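Local coordinates for chitin oligosaccahride binding protein NagB1 (Paenibacillus sp. FPU-7, PDB 7EHP) that binds chitin oligosaccharides, namely N,N'-diacetylchitobiose and N,N',N''-triacetylchitotriose, as an extracellular solute-binding protein that probably delivers them to a membrane transporter, at residues V46-K51 and A352-V357. Residues are numbered along the deposited sequence; the frame is centred on the assembly and turned at random.
With NAG (2-acetamido-2-deoxy-beta-D-glucopyranose), chain C.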
loop_
_atom_site.group_PDB
_atom_site.type_symbol
_atom_site.label_atom_id
_atom_site.label_comp_id
_atom_site.label_asym_id
_atom_site.label_seq_id
_atom_site.Cartn_x
_atom_site.Cartn_y
_atom_site.Cartn_z
ATOM N N VAL A 46 -4.008 -5.050 -11.679
ATOM C CA VAL A 46 -4.400 -4.913 -13.075
ATOM C C VAL A 46 -4.629 -3.441 -13.412
ATOM O O VAL A 46 -4.124 -2.933 -14.419
ATOM C CB VAL A 46 -5.648 -5.761 -13.374
ATOM C CG1 VAL A 46 -6.170 -5.438 -14.778
ATOM C CG2 VAL A 46 -5.352 -7.250 -13.200
ATOM N N ASN A 47 -5.384 -2.734 -12.567
ATOM C CA ASN A 47 -5.621 -1.314 -12.801
ATOM C C ASN A 47 -4.315 -0.539 -12.865
ATOM O O ASN A 47 -4.052 0.197 -13.828
ATOM C CB ASN A 47 -6.498 -0.740 -11.691
ATOM C CG ASN A 47 -6.860 0.709 -11.950
ATOM O OD1 ASN A 47 -7.366 1.025 -13.011
ATOM N ND2 ASN A 47 -6.573 1.597 -10.992
ATOM N N ARG A 48 -3.477 -0.699 -11.835
ATOM C CA ARG A 48 -2.348 0.203 -11.653
ATOM C C ARG A 48 -1.232 -0.080 -12.648
ATOM O O ARG A 48 -0.624 0.852 -13.187
ATOM C CB ARG A 48 -1.814 0.098 -10.227
ATOM C CG ARG A 48 -0.745 1.139 -9.945
ATOM C CD ARG A 48 -0.104 0.935 -8.602
ATOM N NE ARG A 48 0.921 1.942 -8.343
ATOM C CZ ARG A 48 1.755 1.903 -7.308
ATOM N NH1 ARG A 48 1.681 0.898 -6.435
ATOM N NH2 ARG A 48 2.651 2.869 -7.136
ATOM N N PHE A 49 -0.955 -1.354 -12.917
ATOM C CA PHE A 49 0.239 -1.735 -13.649
ATOM C C PHE A 49 -0.014 -2.085 -15.111
ATOM O O PHE A 49 0.960 -2.235 -15.856
ATOM C CB PHE A 49 0.934 -2.927 -12.950
ATOM C CG PHE A 49 1.282 -2.661 -11.515
ATOM C CD1 PHE A 49 1.809 -1.438 -11.130
ATOM C CD2 PHE A 49 1.091 -3.631 -10.551
ATOM C CE1 PHE A 49 2.138 -1.188 -9.825
ATOM C CE2 PHE A 49 1.406 -3.391 -9.244
ATOM C CZ PHE A 49 1.930 -2.156 -8.871
ATOM N N GLU A 50 -1.274 -2.224 -15.543
ATOM C CA GLU A 50 -1.556 -2.528 -16.946
ATOM C C GLU A 50 -2.671 -1.668 -17.544
ATOM O O GLU A 50 -2.435 -0.949 -18.519
ATOM C CB GLU A 50 -1.915 -4.000 -17.124
ATOM C CG GLU A 50 -0.701 -4.951 -16.975
ATOM C CD GLU A 50 0.188 -5.022 -18.239
ATOM O OE1 GLU A 50 1.395 -4.686 -18.153
ATOM O OE2 GLU A 50 -0.315 -5.430 -19.313
ATOM N N LYS A 51 -3.881 -1.737 -16.977
ATOM C CA LYS A 51 -5.048 -1.109 -17.598
ATOM C C LYS A 51 -4.893 0.401 -17.681
ATOM O O LYS A 51 -4.980 0.984 -18.766
ATOM C CB LYS A 51 -6.314 -1.471 -16.823
ATOM C CG LYS A 51 -7.608 -1.046 -17.518
ATOM C CD LYS A 51 -8.759 -1.976 -17.132
ATOM C CE LYS A 51 -10.020 -1.724 -17.965
ATOM N NZ LYS A 51 -9.866 -2.148 -19.391
ATOM N N ALA A 352 6.430 3.951 0.216
ATOM C CA ALA A 352 6.658 2.694 -0.486
ATOM C C ALA A 352 7.622 2.927 -1.639
ATOM O O ALA A 352 7.582 3.973 -2.293
ATOM C CB ALA A 352 5.330 2.138 -1.010
ATOM N N PHE A 353 8.490 1.942 -1.898
ATOM C CA PHE A 353 9.485 2.080 -2.965
ATOM C C PHE A 353 8.851 2.349 -4.336
ATOM O O PHE A 353 9.447 3.038 -5.170
ATOM C CB PHE A 353 10.372 0.821 -3.024
ATOM C CG PHE A 353 9.767 -0.324 -3.804
ATOM C CD1 PHE A 353 8.832 -1.167 -3.210
ATOM C CD2 PHE A 353 10.141 -0.561 -5.110
ATOM C CE1 PHE A 353 8.254 -2.214 -3.929
ATOM C CE2 PHE A 353 9.576 -1.603 -5.833
ATOM C CZ PHE A 353 8.633 -2.427 -5.245
ATOM N N ASP A 354 7.661 1.807 -4.607
ATOM C CA ASP A 354 7.030 2.022 -5.910
ATOM C C ASP A 354 6.541 3.455 -6.109
ATOM O O ASP A 354 6.111 3.810 -7.221
ATOM C CB ASP A 354 5.864 1.063 -6.080
ATOM C CG ASP A 354 4.898 1.136 -4.923
ATOM O OD1 ASP A 354 3.934 1.935 -4.993
ATOM O OD2 ASP A 354 5.129 0.427 -3.934
ATOM N N SER A 355 6.564 4.274 -5.066
ATOM C CA SER A 355 6.305 5.690 -5.273
ATOM C C SER A 355 7.541 6.420 -5.775
ATOM O O SER A 355 7.413 7.543 -6.271
ATOM C CB SER A 355 5.815 6.345 -3.978
ATOM O OG SER A 355 6.900 6.556 -3.087
ATOM N N ILE A 356 8.719 5.795 -5.675
ATOM C CA ILE A 356 9.988 6.418 -6.025
ATOM C C ILE A 356 10.571 5.838 -7.315
ATOM O O ILE A 356 11.001 6.587 -8.195
ATOM C CB ILE A 356 10.998 6.312 -4.857
ATOM C CG1 ILE A 356 10.484 7.089 -3.649
ATOM C CG2 ILE A 356 12.367 6.871 -5.279
ATOM C CD1 ILE A 356 11.117 6.706 -2.357
ATOM N N VAL A 357 10.596 4.498 -7.449
ATOM C CA VAL A 357 11.232 3.874 -8.612
ATOM C C VAL A 357 10.287 3.884 -9.812
ATOM O O VAL A 357 9.063 3.987 -9.690
ATOM C CB VAL A 357 11.716 2.435 -8.307
ATOM C CG1 VAL A 357 12.560 2.411 -7.039
ATOM C CG2 VAL A 357 10.534 1.467 -8.201
HETATM C C1 NAG C . -0.902 -0.955 -2.344
HETATM C C2 NAG C . -0.097 -1.103 -3.631
HETATM C C3 NAG C . 1.392 -1.118 -3.320
HETATM C C4 NAG C . 1.768 0.128 -2.535
HETATM C C5 NAG C . 0.896 0.250 -1.288
HETATM C C6 NAG C . 1.145 1.519 -0.503
HETATM C C7 NAG C . -0.915 -2.223 -5.660
HETATM C C8 NAG C . -1.258 -3.524 -6.293
HETATM N N2 NAG C . -0.488 -2.283 -4.389
HETATM O O3 NAG C . 2.121 -1.158 -4.537
HETATM O O4 NAG C . 3.130 0.072 -2.134
HETATM O O5 NAG C . -0.492 0.241 -1.646
HETATM O O6 NAG C . 1.046 2.680 -1.319
HETATM O O7 NAG C . -1.007 -1.154 -6.272
HETATM O O HOH W 1 3.779 5.397 -8.352
#
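In the sugar-binding pocket of this solute-binding protein, a salt bridge between R48 and D354 joins helix 44-58 to the loop 352-357 beside one N-acetylglucosamine unit of the bound glycan. R48 reaches across fully extended, CG anti to the backbone N (chi1 -173°), and grips D354 end-on: NH1 lies 2.9 Å and NH2 2.7 Å from the same atom, D354 OD1. That oxygen sits in the guanidinium plane, but the two planes stand 77° apart, so NH1 comes from above the carboxylate and NH2 from its anti side. With both R48 nitrogens on OD1, D354 OD2 accepts a hydrogen bond from NAG O4 at 2.7 Å. R48 NH1 also gives NAG O7 a weak bond of 3.4 Å, while a water accepting from R48 NH2 at 3.0 Å donates to D354 O. A methionine in place of R48 would probably leave D354 OD1 without these two N-H donors and the charge across from it, and D72 without its arginine partner. D72 holds R48 NE in a second salt bridge, and F68 makes a cation-pi contact with R48. The loop carrying D354 runs from strand 348-350 into helix 359-373, whose R362 touches D354.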